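Local structure of uncharacterized conserved (7O21) at residues A[24-32]-A[180-191]; A[106-114]-A[156-166]. The protein is probably a peptidoglycan L,D-carboxypeptidase of the YkuD family that edits the cell wall and so generates the curved shape of this predatory bacterium. All coordinates share one frame; numbering follows the deposited sequence. Where two conformers were deposited one is given.

Interaction 1 of 2, residues A[24-32]-A[180-191]; sequences DLLPASLLQ and NYVSKSEHDKRR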
loop_
_atom_site.group_PDB
_atom_site.type_symbol
_atom_site.label_atom_id
_atom_site.label_comp_id
_atom_site.label_asym_id
_atom_site.label_seq_id
_atom_site.Cartn_x
_atom_site.Cartn_y
_atom_site.Cartn_z
ATOM N N ASP A 24 2.825 27.948 -24.111
ATOM C CA ASP A 24 3.155 27.683 -25.540
ATOM C C ASP A 24 3.872 26.333 -25.633
ATOM O O ASP A 24 3.512 25.550 -26.467
ATOM C CB ASP A 24 3.956 28.799 -26.219
ATOM C CG ASP A 24 4.146 28.600 -27.723
ATOM O OD1 ASP A 24 4.068 27.475 -28.185
ATOM O OD2 ASP A 24 4.403 29.589 -28.438
ATOM N N LEU A 25 4.909 26.129 -24.850
ATOM C CA LEU A 25 5.578 24.822 -24.872
ATOM C C LEU A 25 4.906 23.940 -23.811
ATOM O O LEU A 25 4.235 24.439 -22.963
ATOM C CB LEU A 25 7.077 24.967 -24.623
ATOM C CG LEU A 25 7.838 25.920 -25.547
ATOM C CD1 LEU A 25 9.264 26.072 -25.085
ATOM C CD2 LEU A 25 7.805 25.453 -26.978
ATOM N N LEU A 26 5.129 22.655 -23.930
ATOM C CA LEU A 26 4.510 21.672 -23.059
ATOM C C LEU A 26 5.558 20.681 -22.572
ATOM O O LEU A 26 6.530 20.401 -23.271
ATOM C CB LEU A 26 3.439 20.898 -23.838
ATOM C CG LEU A 26 2.189 21.656 -24.284
ATOM C CD1 LEU A 26 1.377 20.803 -25.247
ATOM C CD2 LEU A 26 1.353 22.066 -23.088
ATOM N N PRO A 27 5.364 20.110 -21.383
ATOM C CA PRO A 27 6.356 19.164 -20.847
ATOM C C PRO A 27 6.343 17.848 -21.616
ATOM O O PRO A 27 5.302 17.188 -21.725
ATOM C CB PRO A 27 5.902 18.970 -19.394
ATOM C CG PRO A 27 4.433 19.266 -19.427
ATOM C CD PRO A 27 4.248 20.345 -20.458
ATOM N N ALA A 28 7.520 17.455 -22.114
ATOM C CA ALA A 28 7.621 16.283 -22.980
ATOM C C ALA A 28 7.191 15.006 -22.272
ATOM O O ALA A 28 6.760 14.052 -22.932
ATOM C CB ALA A 28 9.051 16.133 -23.503
ATOM N N SER A 29 7.324 14.951 -20.952
ATOM C CA SER A 29 7.103 13.704 -20.231
ATOM C C SER A 29 5.647 13.453 -19.864
ATOM O O SER A 29 5.294 12.302 -19.571
ATOM C CB SER A 29 7.986 13.616 -18.985
ATOM O OG SER A 29 9.372 13.657 -19.340
ATOM N N LEU A 30 4.801 14.481 -19.845
ATOM C CA LEU A 30 3.388 14.304 -19.526
ATOM C C LEU A 30 2.643 14.347 -20.849
ATOM O O LEU A 30 2.384 15.424 -21.396
ATOM C CB LEU A 30 2.902 15.392 -18.577
ATOM C CG LEU A 30 1.397 15.395 -18.312
ATOM C CD1 LEU A 30 0.924 14.070 -17.707
ATOM C CD2 LEU A 30 1.023 16.555 -17.383
ATOM N N LEU A 31 2.317 13.166 -21.379
ATOM C CA LEU A 31 1.772 13.092 -22.728
ATOM C C LEU A 31 0.250 13.122 -22.795
ATOM O O LEU A 31 -0.299 13.626 -23.776
ATOM C CB LEU A 31 2.322 11.864 -23.465
ATOM C CG LEU A 31 3.822 11.986 -23.764
ATOM C CD1 LEU A 31 4.354 10.683 -24.329
ATOM C CD2 LEU A 31 4.093 13.139 -24.722
ATOM N N GLN A 32 -0.453 12.588 -21.797
ATOM C CA GLN A 32 -1.911 12.551 -21.850
ATOM C C GLN A 32 -2.434 12.327 -20.439
ATOM O O GLN A 32 -1.785 11.660 -19.630
ATOM C CB GLN A 32 -2.386 11.399 -22.751
ATOM C CG GLN A 32 -3.841 11.505 -23.206
ATOM C CD GLN A 32 -4.129 10.594 -24.380
ATOM O OE1 GLN A 32 -4.263 11.051 -25.516
ATOM N NE2 GLN A 32 -4.189 9.299 -24.119
ATOM N N ASN A 180 11.845 18.880 -19.907
ATOM C CA ASN A 180 12.090 19.278 -21.294
ATOM C C ASN A 180 10.783 19.799 -21.881
ATOM O O ASN A 180 9.833 19.034 -22.064
ATOM C CB ASN A 180 12.597 18.081 -22.099
ATOM C CG ASN A 180 12.766 18.388 -23.579
ATOM O OD1 ASN A 180 13.087 19.512 -23.967
ATOM N ND2 ASN A 180 12.543 17.381 -24.418
ATOM N N TYR A 181 10.731 21.093 -22.185
ATOM C CA TYR A 181 9.546 21.698 -22.782
ATOM C C TYR A 181 9.687 21.701 -24.299
ATOM O O TYR A 181 10.703 22.160 -24.832
ATOM C CB TYR A 181 9.373 23.126 -22.271
ATOM C CG TYR A 181 8.751 23.190 -20.897
ATOM C CD1 TYR A 181 7.372 23.214 -20.740
ATOM C CD2 TYR A 181 9.543 23.233 -19.758
ATOM C CE1 TYR A 181 6.798 23.277 -19.487
ATOM C CE2 TYR A 181 8.974 23.289 -18.491
ATOM C CZ TYR A 181 7.598 23.314 -18.366
ATOM O OH TYR A 181 7.011 23.376 -17.120
ATOM N N VAL A 182 8.673 21.185 -24.991
ATOM C CA VAL A 182 8.705 21.050 -26.440
ATOM C C VAL A 182 7.498 21.747 -27.059
ATOM O O VAL A 182 6.546 22.119 -26.379
ATOM C CB VAL A 182 8.787 19.581 -26.878
ATOM C CG1 VAL A 182 10.058 18.954 -26.326
ATOM C CG2 VAL A 182 7.547 18.822 -26.410
ATOM N N SER A 183 7.561 21.934 -28.378
ATOM C CA SER A 183 6.456 22.559 -29.082
ATOM C C SER A 183 5.211 21.679 -29.024
ATOM O O SER A 183 5.284 20.462 -28.838
ATOM C CB SER A 183 6.825 22.804 -30.551
ATOM O OG SER A 183 6.939 21.588 -31.267
ATOM N N LYS A 184 4.052 22.321 -29.183
ATOM C CA LYS A 184 2.799 21.576 -29.220
ATOM C C LYS A 184 2.824 20.528 -30.324
ATOM O O LYS A 184 2.283 19.428 -30.158
ATOM C CB LYS A 184 1.626 22.532 -29.427
ATOM C CG LYS A 184 1.103 23.143 -28.150
ATOM C CD LYS A 184 0.071 24.214 -28.444
ATOM C CE LYS A 184 -0.097 25.144 -27.254
ATOM N NZ LYS A 184 0.590 26.447 -27.456
ATOM N N SER A 185 3.433 20.857 -31.467
ATOM C CA SER A 185 3.594 19.875 -32.542
ATOM C C SER A 185 4.419 18.679 -32.099
ATOM O O SER A 185 4.039 17.524 -32.339
ATOM C CB SER A 185 4.250 20.509 -33.771
ATOM O OG SER A 185 3.964 19.733 -34.915
ATOM N N GLU A 186 5.588 18.940 -31.515
ATOM C CA GLU A 186 6.430 17.855 -31.033
ATOM C C GLU A 186 5.712 17.061 -29.949
ATOM O O GLU A 186 5.778 15.826 -29.926
ATOM C CB GLU A 186 7.736 18.423 -30.481
ATOM C CG GLU A 186 8.708 17.394 -29.952
ATOM C CD GLU A 186 9.066 16.332 -30.975
ATOM O OE1 GLU A 186 8.964 16.598 -32.194
ATOM O OE2 GLU A 186 9.456 15.226 -30.552
ATOM N N HIS A 187 5.004 17.757 -29.052
ATOM C CA HIS A 187 4.281 17.080 -27.972
ATOM C C HIS A 187 3.221 16.148 -28.532
ATOM O O HIS A 187 3.106 14.989 -28.109
ATOM C CB HIS A 187 3.629 18.105 -27.043
ATOM C CG HIS A 187 3.218 17.536 -25.722
ATOM N ND1 HIS A 187 1.968 17.001 -25.497
ATOM C CD2 HIS A 187 3.902 17.411 -24.562
ATOM C CE1 HIS A 187 1.897 16.575 -24.247
ATOM N NE2 HIS A 187 3.060 16.801 -23.663
ATOM N N ASP A 188 2.433 16.632 -29.494
ATOM C CA ASP A 188 1.394 15.793 -30.078
ATOM C C ASP A 188 1.994 14.606 -30.819
ATOM O O ASP A 188 1.429 13.505 -30.803
ATOM C CB ASP A 188 0.492 16.600 -31.007
ATOM C CG ASP A 188 -0.683 15.792 -31.498
ATOM O OD1 ASP A 188 -1.579 15.498 -30.679
ATOM O OD2 ASP A 188 -0.704 15.428 -32.692
ATOM N N LYS A 189 3.134 14.809 -31.477
ATOM C CA LYS A 189 3.789 13.700 -32.157
ATOM C C LYS A 189 4.173 12.619 -31.160
ATOM O O LYS A 189 3.896 11.435 -31.373
ATOM C CB LYS A 189 5.011 14.213 -32.926
ATOM C CG LYS A 189 5.707 13.156 -33.768
ATOM C CD LYS A 189 6.908 12.573 -33.042
ATOM C CE LYS A 189 7.633 11.538 -33.899
ATOM N NZ LYS A 189 6.704 10.549 -34.527
ATOM N N ARG A 190 4.802 13.017 -30.053
ATOM C CA ARG A 190 5.172 12.061 -29.013
ATOM C C ARG A 190 3.950 11.374 -28.423
ATOM O O ARG A 190 3.970 10.159 -28.182
ATOM C CB ARG A 190 5.968 12.765 -27.918
ATOM C CG ARG A 190 7.275 13.342 -28.415
ATOM C CD ARG A 190 8.158 13.764 -27.268
ATOM N NE ARG A 190 9.349 14.450 -27.749
ATOM C CZ ARG A 190 10.459 14.597 -27.036
ATOM N NH1 ARG A 190 10.534 14.099 -25.806
ATOM N NH2 ARG A 190 11.491 15.244 -27.555
ATOM N N ARG A 191 2.882 12.135 -28.171
ATOM C CA ARG A 191 1.663 11.531 -27.641
ATOM C C ARG A 191 1.114 10.479 -28.597
ATOM O O ARG A 191 0.752 9.376 -28.177
ATOM C CB ARG A 191 0.617 12.611 -27.352
ATOM C CG ARG A 191 -0.651 12.089 -26.680
ATOM C CD ARG A 191 -1.776 13.132 -26.644
ATOM N NE ARG A 191 -2.163 13.574 -27.984
ATOM C CZ ARG A 191 -2.895 12.853 -28.826
ATOM N NH1 ARG A 191 -3.335 11.651 -28.468
ATOM N NH2 ARG A 191 -3.189 13.331 -30.026
HETATM O O HOH W 1 4.217 25.307 -29.337
HETATM O O HOH W 2 8.342 12.375 -24.226
#
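A two-stranded antiparallel ribbon, Leu26-Pro27 against Tyr181-Val182, joins the first modelled residues to the chain entering helix 184-206, the helix that leads into the NTF2-like domain. Leu26 and Val182 form the hydrogen-bonded pair, N and O of each meeting O and N of the other, and Ala28 N continues the ladder to Asn180 O at 2.8 Å. On one side of the ribbon the Tyr181 ring lies by Pro27, with CE1 4.0 Å from Pro27 CD.

His187 fills the angle between the ribbon and strand 30-32. With CG anti to the backbone N (chi1 -163°), its ring reaches into the type I turn 27-30, where NE2 donates to Leu30 O at 2.7 Å and more weakly to Pro27 O. Leu30 O lies in the ring plane, although the nitrogen stands above that carbonyl's own plane. Leu26 CB and CD1 pack over one face of the imidazole and Leu31 CD2 over the other, so the ring is held flat between two leucines while its NE2-H is shared by two carbonyls.

At the ends, Lys184 NZ bonds to Asp24 O, with only a long salt bridge to the carboxylate. Gln32, whose NE2 is taken by Pro252 O, accepts from Arg191 through OE1: NH1 approaches at 3.2 Å, with the amide and guanidinium planes 24° apart.

Interaction 2 of 2, residues A[106-114]-A[156-166]; sequences FSLYGALAF and NDVIKKLADYI. With SCN (thiocyanate ion), chain E; EDO (1,2-ethanediol), chain H.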
loop_
_atom_site.group_PDB
_atom_site.type_symbol
_atom_site.label_atom_id
_atom_site.label_comp_id
_atom_site.label_asym_id
_atom_site.label_seq_id
_atom_site.Cartn_x
_atom_site.Cartn_y
_atom_site.Cartn_z
ATOM N N PHE A 106 3.458 21.665 12.550
ATOM C CA PHE A 106 3.586 22.811 11.656
ATOM C C PHE A 106 5.037 23.217 11.460
ATOM O O PHE A 106 5.402 23.699 10.381
ATOM C CB PHE A 106 2.790 23.987 12.239
ATOM C CG PHE A 106 2.660 25.159 11.313
ATOM C CD1 PHE A 106 3.608 26.167 11.316
ATOM C CD2 PHE A 106 1.572 25.261 10.463
ATOM C CE1 PHE A 106 3.485 27.259 10.459
ATOM C CE2 PHE A 106 1.439 26.337 9.609
ATOM C CZ PHE A 106 2.403 27.341 9.608
ATOM N N SER A 107 5.877 23.052 12.487
ATOM C CA SER A 107 7.261 23.508 12.375
ATOM C C SER A 107 7.999 22.790 11.254
ATOM O O SER A 107 8.927 23.352 10.656
ATOM C CB SER A 107 7.996 23.300 13.704
ATOM O OG SER A 107 8.001 21.920 14.066
ATOM N N LEU A 108 7.605 21.552 10.952
ATOM C CA LEU A 108 8.249 20.779 9.901
ATOM C C LEU A 108 7.468 20.778 8.595
ATOM O O LEU A 108 8.082 20.664 7.528
ATOM C CB LEU A 108 8.433 19.319 10.343
ATOM C CG LEU A 108 9.267 19.043 11.593
ATOM C CD1 LEU A 108 9.397 17.534 11.783
ATOM C CD2 LEU A 108 10.628 19.681 11.481
ATOM N N TYR A 109 6.140 20.879 8.652
ATOM C CA TYR A 109 5.299 20.599 7.497
ATOM C C TYR A 109 4.360 21.739 7.148
ATOM O O TYR A 109 3.595 21.622 6.183
ATOM C CB TYR A 109 4.506 19.297 7.727
ATOM C CG TYR A 109 5.441 18.140 7.957
ATOM C CD1 TYR A 109 6.315 17.723 6.966
ATOM C CD2 TYR A 109 5.469 17.478 9.188
ATOM C CE1 TYR A 109 7.194 16.696 7.184
ATOM C CE2 TYR A 109 6.342 16.442 9.409
ATOM C CZ TYR A 109 7.193 16.049 8.403
ATOM O OH TYR A 109 8.086 15.031 8.586
ATOM N N GLY A 110 4.394 22.832 7.896
ATOM C CA GLY A 110 3.411 23.865 7.670
ATOM C C GLY A 110 1.994 23.333 7.792
ATOM O O GLY A 110 1.703 22.393 8.547
ATOM N N ALA A 111 1.090 23.930 7.014
ATOM C CA ALA A 111 -0.330 23.728 7.253
ATOM C C ALA A 111 -0.855 22.395 6.747
ATOM O O ALA A 111 -1.892 21.938 7.232
ATOM C CB ALA A 111 -1.139 24.859 6.620
ATOM N N LEU A 112 -0.177 21.752 5.797
ATOM C CA LEU A 112 -0.734 20.557 5.185
ATOM C C LEU A 112 0.403 19.737 4.608
ATOM O O LEU A 112 1.415 20.280 4.171
ATOM C CB LEU A 112 -1.684 20.910 4.032
ATOM C CG LEU A 112 -3.134 21.331 4.257
ATOM C CD1 LEU A 112 -3.806 21.530 2.902
ATOM C CD2 LEU A 112 -3.888 20.296 5.066
ATOM N N ALA A 113 0.196 18.425 4.556
ATOM C CA ALA A 113 1.092 17.534 3.834
ATOM C C ALA A 113 0.255 16.530 3.071
ATOM O O ALA A 113 -0.814 16.120 3.527
ATOM C CB ALA A 113 2.044 16.760 4.756
ATOM N N PHE A 114 0.758 16.122 1.912
ATOM C CA PHE A 114 0.166 15.041 1.143
ATOM C C PHE A 114 1.218 13.962 0.967
ATOM O O PHE A 114 2.338 14.251 0.538
ATOM C CB PHE A 114 -0.299 15.542 -0.221
ATOM C CG PHE A 114 -1.442 16.501 -0.141
ATOM C CD1 PHE A 114 -1.204 17.868 -0.022
ATOM C CD2 PHE A 114 -2.758 16.046 -0.165
ATOM C CE1 PHE A 114 -2.252 18.761 0.067
ATOM C CE2 PHE A 114 -3.816 16.945 -0.071
ATOM C CZ PHE A 114 -3.559 18.304 0.046
ATOM N N ASN A 156 2.907 27.969 2.586
ATOM C CA ASN A 156 1.599 27.642 3.207
ATOM C C ASN A 156 0.433 28.089 2.317
ATOM O O ASN A 156 -0.507 27.396 2.234
ATOM C CB ASN A 156 1.481 28.307 4.580
ATOM C CG ASN A 156 2.331 27.616 5.608
ATOM O OD1 ASN A 156 2.231 26.420 5.745
ATOM N ND2 ASN A 156 3.159 28.366 6.299
ATOM N N ASP A 157 0.542 29.258 1.712
ATOM C CA ASP A 157 -0.538 29.756 0.830
ATOM C C ASP A 157 -0.664 28.822 -0.376
ATOM O O ASP A 157 -1.744 28.556 -0.772
ATOM C CB ASP A 157 -0.341 31.233 0.474
ATOM C CG ASP A 157 0.849 31.562 -0.414
ATOM O OD1 ASP A 157 1.836 30.913 -0.307
ATOM O OD2 ASP A 157 0.748 32.508 -1.160
ATOM N N VAL A 158 0.464 28.339 -0.859
ATOM C CA VAL A 158 0.449 27.477 -2.033
ATOM C C VAL A 158 -0.163 26.124 -1.708
ATOM O O VAL A 158 -0.977 25.609 -2.482
ATOM C CB VAL A 158 1.872 27.343 -2.584
ATOM C CG1 VAL A 158 1.918 26.276 -3.674
ATOM C CG2 VAL A 158 2.352 28.681 -3.134
ATOM N N ILE A 159 0.204 25.525 -0.569
ATOM C CA ILE A 159 -0.298 24.175 -0.304
ATOM C C ILE A 159 -1.810 24.196 -0.144
ATOM O O ILE A 159 -2.499 23.236 -0.525
ATOM C CB ILE A 159 0.424 23.486 0.879
ATOM C CG1 ILE A 159 0.204 21.967 0.834
ATOM C CG2 ILE A 159 -0.075 24.035 2.220
ATOM C CD1 ILE A 159 1.015 21.240 -0.227
ATOM N N LYS A 160 -2.350 25.300 0.391
ATOM C CA LYS A 160 -3.797 25.423 0.525
ATOM C C LYS A 160 -4.481 25.560 -0.835
ATOM O O LYS A 160 -5.584 25.038 -1.029
ATOM C CB LYS A 160 -4.142 26.593 1.444
ATOM C CG LYS A 160 -3.654 26.400 2.863
ATOM C CD LYS A 160 -3.843 27.645 3.722
ATOM C CE LYS A 160 -3.201 27.438 5.083
ATOM N NZ LYS A 160 -3.148 28.691 5.896
ATOM N N LYS A 161 -3.859 26.265 -1.782
ATOM C CA LYS A 161 -4.405 26.306 -3.135
ATOM C C LYS A 161 -4.349 24.931 -3.792
ATOM O O LYS A 161 -5.307 24.510 -4.455
ATOM C CB LYS A 161 -3.631 27.314 -3.981
ATOM C CG LYS A 161 -3.745 28.771 -3.532
ATOM C CD LYS A 161 -2.809 29.665 -4.348
ATOM C CE LYS A 161 -2.900 31.121 -3.918
ATOM N NZ LYS A 161 -1.841 31.952 -4.570
ATOM N N LEU A 162 -3.233 24.218 -3.633
ATOM C CA LEU A 162 -3.095 22.928 -4.306
ATOM C C LEU A 162 -4.102 21.914 -3.788
ATOM O O LEU A 162 -4.509 21.008 -4.527
ATOM C CB LEU A 162 -1.680 22.394 -4.130
ATOM C CG LEU A 162 -0.583 23.208 -4.816
ATOM C CD1 LEU A 162 0.785 22.625 -4.478
ATOM C CD2 LEU A 162 -0.801 23.222 -6.325
ATOM N N ALA A 163 -4.509 22.039 -2.527
ATOM C CA ALA A 163 -5.458 21.091 -1.963
ATOM C C ALA A 163 -6.732 21.024 -2.790
ATOM O O ALA A 163 -7.364 19.962 -2.872
ATOM C CB ALA A 163 -5.766 21.448 -0.504
ATOM N N ASP A 164 -7.103 22.131 -3.439
ATOM C CA ASP A 164 -8.301 22.162 -4.272
ATOM C C ASP A 164 -8.179 21.291 -5.514
ATOM O O ASP A 164 -9.203 20.921 -6.100
ATOM C CB ASP A 164 -8.630 23.602 -4.677
ATOM C CG ASP A 164 -9.068 24.455 -3.500
ATOM O OD1 ASP A 164 -9.530 23.885 -2.485
ATOM O OD2 ASP A 164 -8.943 25.695 -3.589
ATOM N N TYR A 165 -6.964 20.956 -5.933
ATOM C CA TYR A 165 -6.774 20.166 -7.145
ATOM C C TYR A 165 -6.456 18.707 -6.870
ATOM O O TYR A 165 -6.341 17.928 -7.821
ATOM C CB TYR A 165 -5.637 20.752 -7.987
ATOM C CG TYR A 165 -5.835 22.174 -8.444
ATOM C CD1 TYR A 165 -6.693 22.476 -9.489
ATOM C CD2 TYR A 165 -5.136 23.215 -7.845
ATOM C CE1 TYR A 165 -6.862 23.783 -9.923
ATOM C CE2 TYR A 165 -5.298 24.521 -8.267
ATOM C CZ TYR A 165 -6.163 24.799 -9.302
ATOM O OH TYR A 165 -6.310 26.106 -9.720
ATOM N N ILE A 166 -6.296 18.310 -5.616
ATOM C CA ILE A 166 -5.764 16.995 -5.287
ATOM C C ILE A 166 -6.901 16.066 -4.894
ATOM O O ILE A 166 -7.637 16.329 -3.934
ATOM C CB ILE A 166 -4.691 17.081 -4.193
ATOM C CG1 ILE A 166 -3.450 17.784 -4.742
ATOM C CG2 ILE A 166 -4.343 15.682 -3.677
ATOM C CD1 ILE A 166 -2.500 18.215 -3.643
HETATM S S SCN E . 8.608 11.379 5.110
HETATM C C SCN E . 8.937 12.889 5.761
HETATM N N SCN E . 9.155 13.922 6.192
HETATM C C1 EDO H . 0.321 21.088 16.476
HETATM O O1 EDO H . -0.992 21.616 16.485
HETATM C C2 EDO H . 1.150 21.866 15.459
HETATM O O2 EDO H . 2.536 21.679 15.675
#
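Asn156 carries its CG beside the backbone N and anti to the carbonyl carbon (chi1 -74°), which swings the amide off the start of helix 156-163 toward the turn at Gly110-Ala111. Ile159, on the next turn of that helix, has CG1 anti to its own N (chi1 -162°), which sends CG1 toward Leu112 and Phe114; the further turn at chi2 brings CD1 to the edge of the Phe114 ring.

Asn156 OD1 accepts from Ala111 N at 3.0 Å, the donor tilted out of the amide plane, and also lies 3.4 Å from Gly110 CA. The backbone here makes a type II' turn, 109-112, and Gly110 takes up positive phi as the short helix 106-109 ends. Asn156 ND2 is held by Asp140 OD1, so both ends of the amide are used, and it also comes 3.5 Å from Phe106 CZ, the ring and amide planes lying 23° apart.

Beyond this polar end the contact is apolar. Leu112 CB meets Ile159 CG1, and Leu112 CD1 touches Ala163 CB at 3.9 Å. Phe114 is met from several directions: Ile166 CD1 sits over the centre of one face, 3.7 Å from the centroid, while Ile159 CD1 and Ala163 CB come to the ring edge. Outward, Ala111 CB lies 3.6 Å from Lys160 CE, part of an extended lysine chain.

Tyr109 faces elsewhere, its ring edge-to-face with His136, a predicted active-site residue, and its hydroxyl near a thiocyanate and Gly225 O of the second subunit. Ile159 is about 6 Å, side chain to side chain, from the same His136. The whole is helix 156-163 packed on strand 113-116 in the mixed sheet of the YkuD catalytic domain.

In the fold
From the start of the model, the chain runs through 24-32 and then builds the mixed sheet of the L,D-transpeptidase catalytic domain. Inside that domain, interaction 2 closes a loop of 41 residues, which contains the predicted catalytic His136 and Cys151, by setting helix 156-163 against strand 113-116. After strand 172-176 the chain reaches 180-191 and returns to the start of the model, so interaction 1 closes a longer loop with interaction 2 nested inside it. Their centres are 29 Å apart and they do not touch. Interaction 2 stays within the catalytic domain; interaction 1 lies between the two domains' sheets, since Pro27 and Leu30 touch strand 52-59 while strand 30-32 pairs with strand 246-257.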